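Local coordinates for putative lipoprotein (Campylobacter jejuni subsp. jejuni, PDB 2G5G) that binds heme as a cofacial pair linked to dimerization and probably takes part in bacterial heme transport or uptake, at residues I103-L108 / V127-Y132; Q197-D201 / S221-S225; I243-S249 / S258-Y264. All blocks are in the same frame, centred on the assembly; numbering follows the deposited sequence.

In the fold
From the N terminus, contact 1 closes first: the loop before helix 108-111 meets helix 124-131, with 18 residues between the two segments. Contact 2 comes next and joins helix 187-210 to helix 221-224, across a connection that includes strand 214-220 of the central sheet. Contact 3 closes last and pairs strands 243-248 and 260-264. The three loops follow one another in series, and none nests or crosses. Contact 1 stands apart, about 27 Å from contact 2 and about 26 Å from contact 3, centre to centre. Contacts 2 and 3 touch, where S221 OG meets N247 ND2 at 2.5 Å, a probable hydrogen bond.

Contact 1 of 3, residues I103-L108 / V127-Y132; sequences IKANEL and VNVVFY
L108 reaches across from segment 103-108 to F131 and Y132 of segment 127-132. Its CG stands anti to the backbone N (chi1 -175°). The side chain forks at CG, and its two methyls take separate partners. CB and CG carry the branch across, and the methyls do the touching. CD1 sits over one face of the F131 ring, 3.5 Å from the ring centroid and 15° off its normal, a CH-pi contact. CD2 turns to the other side of the fork. It lies 4.3 Å from V127 CG1 and 4.2 Å from Y132 CE1. It also packs against the N128 side chain.

I103 meets the same F131 ring differently. Its CD1 comes to the ring edge, 3.6 Å from F131 CZ, and the two side chains cross at about a right angle. F131 is thus met on a face and at an edge by two aliphatic tips.

The polar link is Y132 OH, which donates to I103 O at 3.0 Å. The hydroxyl sits well above the carbonyl plane, 57° out of it. A96 of helix 90-98 and I137 of strand 137-141 also touch F131. This is aliphatic-aromatic packing of a connecting loop on a helix, within the ChaN-family fold.

Contact 2 of 3, residues Q197-D201 / S221-S225; sequences QQFKD and SYHTS
Segment 197-201 of helix 187-210 and segment 221-225, which holds the short helix 221-224, come nearest at D201 and H223, whose CA atoms are 6.4 Å apart. The motif is a His-carboxylate hydrogen bond beside the heme pocket. H223 ND1 donates to D201 OD1 at 2.6 Å, with an N-H...O angle of 179°. The bond lies in the imidazole plane and meets the oxygen on its syn side. The carboxylate and ring planes stand 81° apart. This short, straight bond fixes the rotation of the imidazole and places the proton on ND1.

Q197 lies over one face of the same ring. Its chain bends at chi2, which carries the amide across to H223. OE1 is 3.2 Å from H223 CE1, and the amide plane is tilted 23° from the ring plane. K200 brings its CB to within 4.1 Å of H223 CE1, and I230 of helix 230-236 also touches the histidine.

The chain of K200 is extended beyond CG, and its NZ hydrogen-bonds to heme O2A. A water links this group to the histidine. It accepts from K200 NZ at 3.2 Å and weakly from Q197 NE2, and it lies in the ring plane 2.7 Å from H223 NE2.

Contact 3 of 3, residues I243-S249 / S258-Y264; sequences IVVVNLS and SDYVLIY
S249 holds its OG between the backbone N and the carbonyl carbon (chi1 62°), and this turns the hydroxyl onto L262 O. D259 has CG anti to its carbonyl carbon (chi1 -59°), which brings OD2 to the backbone of V245. The two groups secure opposite ends of the strand pair.

At one end V245 N donates to D259 OD2 at 2.8 Å, on the anti lone pair. V245 O in turn accepts from both D259 N and Y260 N. A water bridges D259 OD2 and I243 O. The other carboxylate oxygen, OD1, bonds to H25 and forms a salt bridge with K226.

In the middle N247 N donates to Y260 O, and N247 O accepts from L262 N at 3.0 Å. S258 OG also reaches Y260 O, from the opposite face of that carbonyl. At the far end S249 OG donates to L262 O at 2.6 Å, in the carbonyl plane. S249 N donates to the same oxygen from the other side of the C=O axis. A water joins S249 OG to Y264 N.

V246, L248, Y260 and L262 share one face. There V246 CG1 packs 3.7 Å from L262 CD1. V244 CG2 meets the edge of the Y260 ring, 3.7 Å from CE1. L248 and L262 lie side by side, their CD2 atoms 4.0 Å apart. The pairing is that of neighbouring parallel strands in a mixed beta sheet, with helix 32-39 against V246 and Y260.

Contact 1 of 3, residues I103-L108 / V127-Y132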
ATOM      1  N   ILE A 103     -13.164 -17.185 -27.996  1.00 54.96           N
ATOM      2  CA  ILE A 103     -13.376 -16.864 -26.590  1.00 54.52           C
ATOM      3  C   ILE A 103     -14.873 -16.663 -26.355  1.00 54.56           C
ATOM      4  O   ILE A 103     -15.528 -15.887 -27.049  1.00 54.82           O
ATOM      5  CB  ILE A 103     -12.559 -15.618 -26.191  1.00 54.35           C
ATOM      6  CG1 ILE A 103     -11.068 -15.868 -26.432  1.00 53.39           C
ATOM      7  CG2 ILE A 103     -12.802 -15.264 -24.744  1.00 54.69           C
ATOM      8  CD1 ILE A 103     -10.305 -14.659 -26.904  1.00 51.97           C
ATOM      9  N   LYS A 104     -15.432 -17.409 -25.411  1.00 54.74           N
ATOM     10  CA  LYS A 104     -16.862 -17.322 -25.143  1.00 54.87           C
ATOM     11  C   LYS A 104     -17.091 -16.364 -23.972  1.00 54.22           C
ATOM     12  O   LYS A 104     -16.172 -16.113 -23.192  1.00 54.11           O
ATOM     13  CB  LYS A 104     -17.433 -18.714 -24.849  1.00 55.25           C
ATOM     14  CG  LYS A 104     -18.850 -18.950 -25.371  1.00 56.10           C
ATOM     15  CD  LYS A 104     -19.048 -20.411 -25.773  1.00 57.31           C
ATOM     16  CE  LYS A 104     -18.700 -21.372 -24.632  1.00 57.95           C
ATOM     17  NZ  LYS A 104     -18.728 -22.781 -25.111  1.00 58.94           N
ATOM     18  N   ALA A 105     -18.313 -15.843 -23.858  1.00 53.92           N
ATOM     19  CA  ALA A 105     -18.651 -14.823 -22.852  1.00 53.37           C
ATOM     20  C   ALA A 105     -18.120 -15.107 -21.447  1.00 52.97           C
ATOM     21  O   ALA A 105     -17.811 -14.186 -20.713  1.00 53.03           O
ATOM     22  CB  ALA A 105     -20.160 -14.567 -22.826  1.00 53.39           C
ATOM     23  N   ASN A 106     -18.000 -16.382 -21.090  1.00 52.87           N
ATOM     24  CA  ASN A 106     -17.491 -16.790 -19.771  1.00 52.49           C
ATOM     25  C   ASN A 106     -15.986 -17.076 -19.737  1.00 51.90           C
ATOM     26  O   ASN A 106     -15.403 -17.288 -18.660  1.00 51.73           O
ATOM     27  CB  ASN A 106     -18.279 -18.001 -19.254  1.00 53.01           C
ATOM     28  CG  ASN A 106     -18.169 -19.198 -20.172  1.00 54.28           C
ATOM     29  OD1 ASN A 106     -17.408 -20.123 -19.898  1.00 56.40           O
ATOM     30  ND2 ASN A 106     -18.914 -19.179 -21.280  1.00 55.06           N
ATOM     31  N   GLU A 107     -15.364 -17.085 -20.918  1.00 51.18           N
ATOM     32  CA  GLU A 107     -13.913 -17.255 -21.044  1.00 50.59           C
ATOM     33  C   GLU A 107     -13.219 -15.899 -21.160  1.00 49.80           C
ATOM     34  O   GLU A 107     -11.985 -15.829 -21.152  1.00 49.55           O
ATOM     35  CB  GLU A 107     -13.563 -18.074 -22.290  1.00 50.59           C
ATOM     36  CG  GLU A 107     -14.162 -19.477 -22.364  1.00 51.07           C
ATOM     37  CD  GLU A 107     -14.117 -20.023 -23.787  1.00 51.51           C
ATOM     38  OE1 GLU A 107     -13.024 -19.982 -24.406  1.00 52.59           O
ATOM     39  OE2 GLU A 107     -15.170 -20.474 -24.289  1.00 51.83           O
ATOM     40  N   LEU A 108     -14.021 -14.838 -21.284  1.00 49.07           N
ATOM     41  CA  LEU A 108     -13.515 -13.492 -21.610  1.00 48.29           C
ATOM     42  C   LEU A 108     -12.538 -12.965 -20.578  1.00 47.77           C
ATOM     43  O   LEU A 108     -11.451 -12.516 -20.934  1.00 47.99           O
ATOM     44  CB  LEU A 108     -14.668 -12.497 -21.839  1.00 48.40           C
ATOM     45  CG  LEU A 108     -14.286 -11.086 -22.313  1.00 48.60           C
ATOM     46  CD1 LEU A 108     -13.401 -11.177 -23.543  1.00 48.74           C
ATOM     47  CD2 LEU A 108     -15.506 -10.223 -22.599  1.00 47.98           C
ATOM     48  N   VAL A 127     -17.174  -4.093 -21.486  1.00 33.20           N
ATOM     49  CA  VAL A 127     -16.055  -4.839 -22.048  1.00 33.97           C
ATOM     50  C   VAL A 127     -16.535  -5.933 -23.025  1.00 34.81           C
ATOM     51  O   VAL A 127     -15.846  -6.220 -23.998  1.00 35.04           O
ATOM     52  CB  VAL A 127     -15.135  -5.426 -20.971  1.00 33.57           C
ATOM     53  CG1 VAL A 127     -14.053  -6.277 -21.608  1.00 34.41           C
ATOM     54  CG2 VAL A 127     -14.491  -4.329 -20.146  1.00 33.05           C
ATOM     55  N   ASN A 128     -17.717  -6.505 -22.783  1.00 35.56           N
ATOM     56  CA  ASN A 128     -18.272  -7.513 -23.688  1.00 36.67           C
ATOM     57  C   ASN A 128     -18.626  -6.935 -25.017  1.00 36.66           C
ATOM     58  O   ASN A 128     -18.227  -7.487 -26.037  1.00 37.29           O
ATOM     59  CB  ASN A 128     -19.483  -8.263 -23.097  1.00 37.11           C
ATOM     60  CG  ASN A 128     -19.084  -9.544 -22.401  1.00 38.93           C
ATOM     61  OD1 ASN A 128     -18.466  -9.521 -21.332  1.00 41.21           O
ATOM     62  ND2 ASN A 128     -19.425 -10.680 -23.011  1.00 39.67           N
ATOM     63  N   VAL A 129     -19.350  -5.808 -24.996  1.00 36.03           N
ATOM     64  CA  VAL A 129     -19.736  -5.099 -26.205  1.00 35.31           C
ATOM     65  C   VAL A 129     -18.498  -4.644 -26.979  1.00 34.17           C
ATOM     66  O   VAL A 129     -18.467  -4.721 -28.219  1.00 33.68           O
ATOM     67  CB  VAL A 129     -20.662  -3.884 -25.907  1.00 35.24           C
ATOM     68  CG1 VAL A 129     -21.012  -3.166 -27.178  1.00 37.28           C
ATOM     69  CG2 VAL A 129     -21.946  -4.342 -25.237  1.00 37.14           C
ATOM     70  N   VAL A 130     -17.484  -4.184 -26.249  1.00 32.96           N
ATOM     71  CA  VAL A 130     -16.235  -3.737 -26.885  1.00 32.52           C
ATOM     72  C   VAL A 130     -15.510  -4.919 -27.544  1.00 33.13           C
ATOM     73  O   VAL A 130     -15.227  -4.892 -28.766  1.00 31.84           O
ATOM     74  CB  VAL A 130     -15.308  -2.995 -25.907  1.00 32.23           C
ATOM     75  CG1 VAL A 130     -13.927  -2.751 -26.537  1.00 30.44           C
ATOM     76  CG2 VAL A 130     -15.946  -1.648 -25.525  1.00 30.43           C
ATOM     77  N   PHE A 131     -15.243  -5.933 -26.726  1.00 33.18           N
ATOM     78  CA  PHE A 131     -14.469  -7.082 -27.137  1.00 34.12           C
ATOM     79  C   PHE A 131     -14.970  -7.741 -28.416  1.00 34.14           C
ATOM     80  O   PHE A 131     -14.141  -8.070 -29.262  1.00 33.79           O
ATOM     81  CB  PHE A 131     -14.311  -8.108 -26.020  1.00 34.53           C
ATOM     82  CG  PHE A 131     -13.367  -9.214 -26.373  1.00 36.61           C
ATOM     83  CD1 PHE A 131     -11.982  -9.012 -26.303  1.00 37.11           C
ATOM     84  CD2 PHE A 131     -13.851 -10.443 -26.838  1.00 37.40           C
ATOM     85  CE1 PHE A 131     -11.092 -10.022 -26.648  1.00 38.95           C
ATOM     86  CE2 PHE A 131     -12.973 -11.455 -27.194  1.00 36.67           C
ATOM     87  CZ  PHE A 131     -11.587 -11.254 -27.091  1.00 37.39           C
ATOM     88  N   TYR A 132     -16.300  -7.869 -28.574  1.00 33.83           N
ATOM     89  CA  TYR A 132     -16.915  -8.565 -29.729  1.00 33.56           C
ATOM     90  C   TYR A 132     -17.235  -7.720 -30.946  1.00 32.91           C
ATOM     91  O   TYR A 132     -17.757  -8.240 -31.952  1.00 32.82           O
ATOM     92  CB  TYR A 132     -18.148  -9.379 -29.292  1.00 33.94           C
ATOM     93  CG  TYR A 132     -17.753 -10.473 -28.330  1.00 35.14           C
ATOM     94  CD1 TYR A 132     -18.055 -10.371 -26.967  1.00 35.72           C
ATOM     95  CD2 TYR A 132     -17.007 -11.577 -28.764  1.00 35.26           C
ATOM     96  CE1 TYR A 132     -17.658 -11.359 -26.062  1.00 37.11           C
ATOM     97  CE2 TYR A 132     -16.605 -12.579 -27.861  1.00 36.04           C
ATOM     98  CZ  TYR A 132     -16.948 -12.470 -26.515  1.00 36.35           C
ATOM     99  OH  TYR A 132     -16.564 -13.440 -25.612  1.00 36.24           O
TER

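Contact 2 of 3, residues Q197-D201 / S221-S225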
ATOM      1  N   GLN A 197       0.054   8.470  -9.435  1.00 30.19           N
ATOM      2  CA  GLN A 197      -1.002   9.023 -10.328  1.00 28.87           C
ATOM      3  C   GLN A 197      -0.385   9.670 -11.558  1.00 27.69           C
ATOM      4  O   GLN A 197      -0.828   9.430 -12.694  1.00 28.61           O
ATOM      5  CB  GLN A 197      -1.884  10.025  -9.582  1.00 28.81           C
ATOM      6  CG  GLN A 197      -3.117  10.449 -10.343  1.00 29.47           C
ATOM      7  CD  GLN A 197      -4.337   9.594 -10.095  1.00 28.79           C
ATOM      8  OE1 GLN A 197      -5.462   9.956 -10.489  1.00 30.71           O
ATOM      9  NE2 GLN A 197      -4.144   8.455  -9.470  1.00 31.48           N
ATOM     10  N   GLN A 198       0.640  10.469 -11.335  1.00 26.16           N
ATOM     11  CA  GLN A 198       1.351  11.186 -12.395  1.00 27.08           C
ATOM     12  C   GLN A 198       1.948  10.216 -13.425  1.00 27.27           C
ATOM     13  O   GLN A 198       1.832  10.427 -14.648  1.00 26.14           O
ATOM     14  CB  GLN A 198       2.466  12.058 -11.791  1.00 26.00           C
ATOM     15  CG  GLN A 198       1.954  13.329 -11.062  1.00 27.44           C
ATOM     16  CD  GLN A 198       2.099  14.572 -11.910  1.00 27.52           C
ATOM     17  OE1 GLN A 198       1.161  14.982 -12.622  1.00 31.48           O
ATOM     18  NE2 GLN A 198       3.272  15.165 -11.872  1.00 26.16           N
ATOM     19  N   PHE A 199       2.590   9.158 -12.914  1.00 26.79           N
ATOM     20  CA  PHE A 199       3.112   8.084 -13.762  1.00 27.63           C
ATOM     21  C   PHE A 199       2.035   7.319 -14.538  1.00 26.09           C
ATOM     22  O   PHE A 199       2.265   6.996 -15.706  1.00 26.82           O
ATOM     23  CB  PHE A 199       3.967   7.099 -12.942  1.00 29.31           C
ATOM     24  CG  PHE A 199       5.425   7.474 -12.856  1.00 32.24           C
ATOM     25  CD1 PHE A 199       5.916   8.190 -11.757  1.00 35.41           C
ATOM     26  CD2 PHE A 199       6.320   7.064 -13.832  1.00 36.31           C
ATOM     27  CE1 PHE A 199       7.266   8.528 -11.669  1.00 35.35           C
ATOM     28  CE2 PHE A 199       7.678   7.395 -13.744  1.00 37.29           C
ATOM     29  CZ  PHE A 199       8.145   8.125 -12.651  1.00 36.39           C
ATOM     30  N   LYS A 200       0.897   7.004 -13.899  1.00 24.70           N
ATOM     31  CA  LYS A 200      -0.236   6.330 -14.547  1.00 24.62           C
ATOM     32  C   LYS A 200      -0.724   7.197 -15.699  1.00 24.31           C
ATOM     33  O   LYS A 200      -0.936   6.711 -16.806  1.00 24.12           O
ATOM     34  CB  LYS A 200      -1.412   6.110 -13.581  1.00 23.83           C
ATOM     35  CG  LYS A 200      -1.199   4.993 -12.530  1.00 26.33           C
ATOM     36  CD  LYS A 200      -2.322   4.961 -11.507  1.00 23.91           C
ATOM     37  CE  LYS A 200      -2.293   3.634 -10.712  1.00 27.53           C
ATOM     38  NZ  LYS A 200      -3.312   3.699  -9.636  1.00 27.09           N
ATOM     39  N   ASP A 201      -0.864   8.491 -15.432  1.00 23.60           N
ATOM     40  CA  ASP A 201      -1.326   9.469 -16.432  1.00 23.00           C
ATOM     41  C   ASP A 201      -0.392   9.579 -17.632  1.00 22.79           C
ATOM     42  O   ASP A 201      -0.840   9.627 -18.783  1.00 21.76           O
ATOM     43  CB  ASP A 201      -1.533  10.814 -15.730  1.00 22.98           C
ATOM     44  CG  ASP A 201      -2.796  10.825 -14.893  1.00 23.87           C
ATOM     45  OD1 ASP A 201      -3.683   9.963 -15.136  1.00 23.85           O
ATOM     46  OD2 ASP A 201      -2.916  11.673 -13.972  1.00 23.23           O
ATOM     47  N   SER A 221     -12.506   9.547 -13.638  1.00 23.74           N
ATOM     48  CA  SER A 221     -12.590  10.981 -13.843  1.00 23.97           C
ATOM     49  C   SER A 221     -11.333  11.769 -13.488  1.00 23.40           C
ATOM     50  O   SER A 221     -11.025  12.749 -14.176  1.00 23.09           O
ATOM     51  CB  SER A 221     -13.818  11.537 -13.130  1.00 22.85           C
ATOM     52  OG  SER A 221     -14.959  11.103 -13.854  1.00 28.24           O
ATOM     53  N   TYR A 222     -10.598  11.396 -12.420  1.00 24.74           N
ATOM     54  CA  TYR A 222      -9.391  12.184 -12.082  1.00 24.96           C
ATOM     55  C   TYR A 222      -8.321  12.063 -13.157  1.00 23.63           C
ATOM     56  O   TYR A 222      -7.539  13.012 -13.380  1.00 22.20           O
ATOM     57  CB  TYR A 222      -8.811  11.865 -10.698  1.00 27.89           C
ATOM     58  CG  TYR A 222      -9.804  12.059  -9.564  1.00 30.84           C
ATOM     59  CD1 TYR A 222     -10.726  13.104  -9.583  1.00 35.19           C
ATOM     60  CD2 TYR A 222      -9.821  11.192  -8.478  1.00 33.95           C
ATOM     61  CE1 TYR A 222     -11.644  13.289  -8.533  1.00 35.31           C
ATOM     62  CE2 TYR A 222     -10.729  11.358  -7.433  1.00 35.84           C
ATOM     63  CZ  TYR A 222     -11.628  12.413  -7.464  1.00 35.69           C
ATOM     64  OH  TYR A 222     -12.533  12.565  -6.438  1.00 35.64           O
ATOM     65  N   HIS A 223      -8.326  10.915 -13.839  1.00 21.46           N
ATOM     66  CA  HIS A 223      -7.421  10.645 -14.957  1.00 21.20           C
ATOM     67  C   HIS A 223      -7.787  11.378 -16.255  1.00 19.52           C
ATOM     68  O   HIS A 223      -6.923  11.804 -17.001  1.00 20.25           O
ATOM     69  CB  HIS A 223      -7.383   9.116 -15.206  1.00 20.10           C
ATOM     70  CG  HIS A 223      -6.722   8.365 -14.102  1.00 22.43           C
ATOM     71  ND1 HIS A 223      -5.379   8.480 -13.831  1.00 21.96           N
ATOM     72  CD2 HIS A 223      -7.220   7.492 -13.195  1.00 25.94           C
ATOM     73  CE1 HIS A 223      -5.074   7.716 -12.797  1.00 26.09           C
ATOM     74  NE2 HIS A 223      -6.172   7.101 -12.397  1.00 25.69           N
ATOM     75  N   THR A 224      -9.062  11.518 -16.511  1.00 20.19           N
ATOM     76  CA  THR A 224      -9.489  12.132 -17.764  1.00 19.86           C
ATOM     77  C   THR A 224      -9.533  13.661 -17.677  1.00 20.70           C
ATOM     78  O   THR A 224      -9.614  14.350 -18.709  1.00 20.99           O
ATOM     79  CB  THR A 224     -10.803  11.567 -18.255  1.00 20.37           C
ATOM     80  OG1 THR A 224     -11.854  11.911 -17.347  1.00 18.94           O
ATOM     81  CG2 THR A 224     -10.692  10.006 -18.441  1.00 18.76           C
ATOM     82  N   SER A 225      -9.482  14.180 -16.444  1.00 20.70           N
ATOM     83  CA  SER A 225      -9.575  15.606 -16.200  1.00 20.83           C
ATOM     84  C   SER A 225      -8.537  16.403 -17.005  1.00 21.11           C
ATOM     85  O   SER A 225      -7.331  16.172 -16.908  1.00 20.43           O
ATOM     86  CB  SER A 225      -9.384  15.917 -14.707  1.00 21.21           C
ATOM     87  OG  SER A 225      -9.170  17.317 -14.548  1.00 18.86           O
TER
HETATM   88  O   HOH W   1      -5.589   5.849 -10.114  1.00 29.33           O

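Contact 3 of 3, residues I243-S249 / S258-Y264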
ATOM      1  N   ILE A 243      -7.941  15.934 -29.433  1.00 18.20           N
ATOM      2  CA  ILE A 243      -8.299  15.308 -28.162  1.00 17.63           C
ATOM      3  C   ILE A 243      -9.656  15.843 -27.681  1.00 17.91           C
ATOM      4  O   ILE A 243      -9.866  17.064 -27.626  1.00 17.56           O
ATOM      5  CB  ILE A 243      -7.258  15.650 -27.050  1.00 19.16           C
ATOM      6  CG1 ILE A 243      -5.772  15.519 -27.537  1.00 16.69           C
ATOM      7  CG2 ILE A 243      -7.532  14.801 -25.800  1.00 19.28           C
ATOM      8  CD1 ILE A 243      -5.414  14.076 -28.166  1.00 14.52           C
ATOM      9  N   VAL A 244     -10.543  14.950 -27.250  1.00 16.61           N
ATOM     10  CA  VAL A 244     -11.840  15.360 -26.680  1.00 16.98           C
ATOM     11  C   VAL A 244     -12.113  14.550 -25.408  1.00 17.33           C
ATOM     12  O   VAL A 244     -11.838  13.336 -25.341  1.00 16.89           O
ATOM     13  CB  VAL A 244     -13.035  15.255 -27.685  1.00 17.39           C
ATOM     14  CG1 VAL A 244     -13.287  13.789 -28.090  1.00 17.00           C
ATOM     15  CG2 VAL A 244     -14.290  15.873 -27.082  1.00 16.59           C
ATOM     16  N   VAL A 245     -12.651  15.243 -24.408  1.00 16.58           N
ATOM     17  CA  VAL A 245     -12.851  14.662 -23.084  1.00 17.74           C
ATOM     18  C   VAL A 245     -14.324  14.724 -22.739  1.00 17.49           C
ATOM     19  O   VAL A 245     -14.945  15.802 -22.791  1.00 18.25           O
ATOM     20  CB  VAL A 245     -12.030  15.379 -21.974  1.00 16.34           C
ATOM     21  CG1 VAL A 245     -12.270  14.689 -20.611  1.00 19.21           C
ATOM     22  CG2 VAL A 245     -10.523  15.464 -22.334  1.00 17.65           C
ATOM     23  N   VAL A 246     -14.877  13.560 -22.430  1.00 16.93           N
ATOM     24  CA  VAL A 246     -16.278  13.443 -22.036  1.00 18.30           C
ATOM     25  C   VAL A 246     -16.330  12.896 -20.635  1.00 19.59           C
ATOM     26  O   VAL A 246     -15.833  11.787 -20.366  1.00 20.27           O
ATOM     27  CB  VAL A 246     -17.074  12.495 -22.946  1.00 17.74           C
ATOM     28  CG1 VAL A 246     -18.574  12.394 -22.450  1.00 19.29           C
ATOM     29  CG2 VAL A 246     -17.051  12.977 -24.397  1.00 18.50           C
ATOM     30  N   ASN A 247     -16.933  13.642 -19.718  1.00 20.30           N
ATOM     31  CA  ASN A 247     -16.949  13.166 -18.332  1.00 21.82           C
ATOM     32  C   ASN A 247     -18.369  12.774 -17.981  1.00 21.63           C
ATOM     33  O   ASN A 247     -19.319  13.478 -18.342  1.00 21.41           O
ATOM     34  CB  ASN A 247     -16.432  14.198 -17.319  1.00 20.79           C
ATOM     35  CG  ASN A 247     -16.198  13.564 -15.921  1.00 24.41           C
ATOM     36  OD1 ASN A 247     -16.489  14.151 -14.875  1.00 26.93           O
ATOM     37  ND2 ASN A 247     -15.705  12.351 -15.923  1.00 22.56           N
ATOM     38  N   LEU A 248     -18.499  11.643 -17.305  1.00 22.26           N
ATOM     39  CA  LEU A 248     -19.792  11.170 -16.787  1.00 22.90           C
ATOM     40  C   LEU A 248     -19.905  11.723 -15.359  1.00 24.46           C
ATOM     41  O   LEU A 248     -19.133  11.339 -14.481  1.00 24.47           O
ATOM     42  CB  LEU A 248     -19.834   9.627 -16.823  1.00 23.28           C
ATOM     43  CG  LEU A 248     -19.510   9.036 -18.213  1.00 20.82           C
ATOM     44  CD1 LEU A 248     -19.439   7.489 -18.136  1.00 25.22           C
ATOM     45  CD2 LEU A 248     -20.489   9.535 -19.292  1.00 21.03           C
ATOM     46  N   SER A 249     -20.804  12.674 -15.141  1.00 26.78           N
ATOM     47  CA  SER A 249     -20.761  13.410 -13.860  1.00 28.72           C
ATOM     48  C   SER A 249     -21.195  12.584 -12.661  1.00 30.24           C
ATOM     49  O   SER A 249     -21.965  11.629 -12.773  1.00 29.67           O
ATOM     50  CB  SER A 249     -21.550  14.724 -13.901  1.00 28.34           C
ATOM     51  OG  SER A 249     -22.926  14.510 -14.147  1.00 29.33           O
ATOM     52  N   SER A 258     -13.509  18.816 -18.596  1.00 19.94           N
ATOM     53  CA  SER A 258     -13.877  18.014 -19.766  1.00 19.45           C
ATOM     54  C   SER A 258     -14.419  18.944 -20.870  1.00 18.77           C
ATOM     55  O   SER A 258     -14.530  20.140 -20.650  1.00 19.11           O
ATOM     56  CB  SER A 258     -14.899  16.958 -19.324  1.00 19.00           C
ATOM     57  OG  SER A 258     -16.166  17.540 -19.048  1.00 19.78           O
ATOM     58  N   ASP A 259     -14.717  18.400 -22.046  1.00 17.61           N
ATOM     59  CA  ASP A 259     -15.329  19.151 -23.157  1.00 17.46           C
ATOM     60  C   ASP A 259     -16.840  18.932 -23.241  1.00 17.83           C
ATOM     61  O   ASP A 259     -17.592  19.785 -23.765  1.00 17.40           O
ATOM     62  CB  ASP A 259     -14.661  18.749 -24.478  1.00 16.64           C
ATOM     63  CG  ASP A 259     -13.162  19.019 -24.448  1.00 18.99           C
ATOM     64  OD1 ASP A 259     -12.792  20.220 -24.276  1.00 18.27           O
ATOM     65  OD2 ASP A 259     -12.361  18.054 -24.527  1.00 17.55           O
ATOM     66  N   TYR A 260     -17.280  17.788 -22.741  1.00 18.28           N
ATOM     67  CA  TYR A 260     -18.711  17.461 -22.647  1.00 18.65           C
ATOM     68  C   TYR A 260     -18.935  16.845 -21.293  1.00 19.87           C
ATOM     69  O   TYR A 260     -18.026  16.190 -20.736  1.00 19.47           O
ATOM     70  CB  TYR A 260     -19.154  16.484 -23.769  1.00 19.59           C
ATOM     71  CG  TYR A 260     -18.994  17.084 -25.142  1.00 19.55           C
ATOM     72  CD1 TYR A 260     -17.809  16.871 -25.880  1.00 21.74           C
ATOM     73  CD2 TYR A 260     -19.978  17.903 -25.692  1.00 20.25           C
ATOM     74  CE1 TYR A 260     -17.646  17.439 -27.136  1.00 21.19           C
ATOM     75  CE2 TYR A 260     -19.819  18.485 -26.958  1.00 19.85           C
ATOM     76  CZ  TYR A 260     -18.639  18.250 -27.661  1.00 19.99           C
ATOM     77  OH  TYR A 260     -18.393  18.826 -28.888  1.00 21.91           O
ATOM     78  N   VAL A 261     -20.144  17.023 -20.735  1.00 19.60           N
ATOM     79  CA  VAL A 261     -20.422  16.364 -19.486  1.00 21.00           C
ATOM     80  C   VAL A 261     -21.835  15.807 -19.563  1.00 22.15           C
ATOM     81  O   VAL A 261     -22.749  16.445 -20.090  1.00 21.19           O
ATOM     82  CB  VAL A 261     -20.119  17.293 -18.229  1.00 21.79           C
ATOM     83  CG1 VAL A 261     -20.927  18.569 -18.290  1.00 22.24           C
ATOM     84  CG2 VAL A 261     -20.303  16.534 -16.912  1.00 23.33           C
ATOM     85  N   LEU A 262     -21.979  14.565 -19.112  1.00 22.75           N
ATOM     86  CA  LEU A 262     -23.292  13.955 -19.016  1.00 24.11           C
ATOM     87  C   LEU A 262     -23.790  14.180 -17.623  1.00 24.11           C
ATOM     88  O   LEU A 262     -23.079  13.919 -16.663  1.00 24.49           O
ATOM     89  CB  LEU A 262     -23.243  12.454 -19.331  1.00 24.06           C
ATOM     90  CG  LEU A 262     -23.462  12.180 -20.811  1.00 24.56           C
ATOM     91  CD1 LEU A 262     -22.139  12.510 -21.535  1.00 22.95           C
ATOM     92  CD2 LEU A 262     -23.845  10.682 -21.043  1.00 26.14           C
ATOM     93  N   ILE A 263     -25.010  14.685 -17.525  1.00 26.15           N
ATOM     94  CA  ILE A 263     -25.575  15.099 -16.240  1.00 27.80           C
ATOM     95  C   ILE A 263     -26.829  14.261 -16.043  1.00 29.22           C
ATOM     96  O   ILE A 263     -27.681  14.211 -16.929  1.00 28.60           O
ATOM     97  CB  ILE A 263     -25.918  16.611 -16.207  1.00 27.50           C
ATOM     98  CG1 ILE A 263     -24.633  17.450 -16.329  1.00 27.47           C
ATOM     99  CG2 ILE A 263     -26.664  16.971 -14.898  1.00 27.67           C
ATOM    100  CD1 ILE A 263     -24.874  18.909 -16.630  1.00 26.70           C
ATOM    101  N   TYR A 264     -26.903  13.599 -14.894  1.00 31.57           N
ATOM    102  CA  TYR A 264     -27.954  12.606 -14.625  1.00 35.26           C
ATOM    103  C   TYR A 264     -29.045  13.156 -13.695  1.00 37.93           C
ATOM    104  O   TYR A 264     -28.754  13.930 -12.789  1.00 39.15           O
ATOM    105  CB  TYR A 264     -27.341  11.335 -14.021  1.00 34.49           C
ATOM    106  CG  TYR A 264     -26.319  10.679 -14.913  1.00 33.55           C
ATOM    107  CD1 TYR A 264     -24.955  10.902 -14.718  1.00 33.16           C
ATOM    108  CD2 TYR A 264     -26.715   9.855 -15.967  1.00 33.04           C
ATOM    109  CE1 TYR A 264     -24.002  10.323 -15.550  1.00 32.90           C
ATOM    110  CE2 TYR A 264     -25.762   9.251 -16.814  1.00 32.71           C
ATOM    111  CZ  TYR A 264     -24.415   9.486 -16.588  1.00 33.92           C
ATOM    112  OH  TYR A 264     -23.472   8.913 -17.421  1.00 32.75           O
TER
HETATM  113  O   HOH W   2      -9.746  18.361 -25.092  1.00 20.63           O
HETATM  114  O   HOH W   3     -25.064  14.081 -12.584  1.00 35.63           O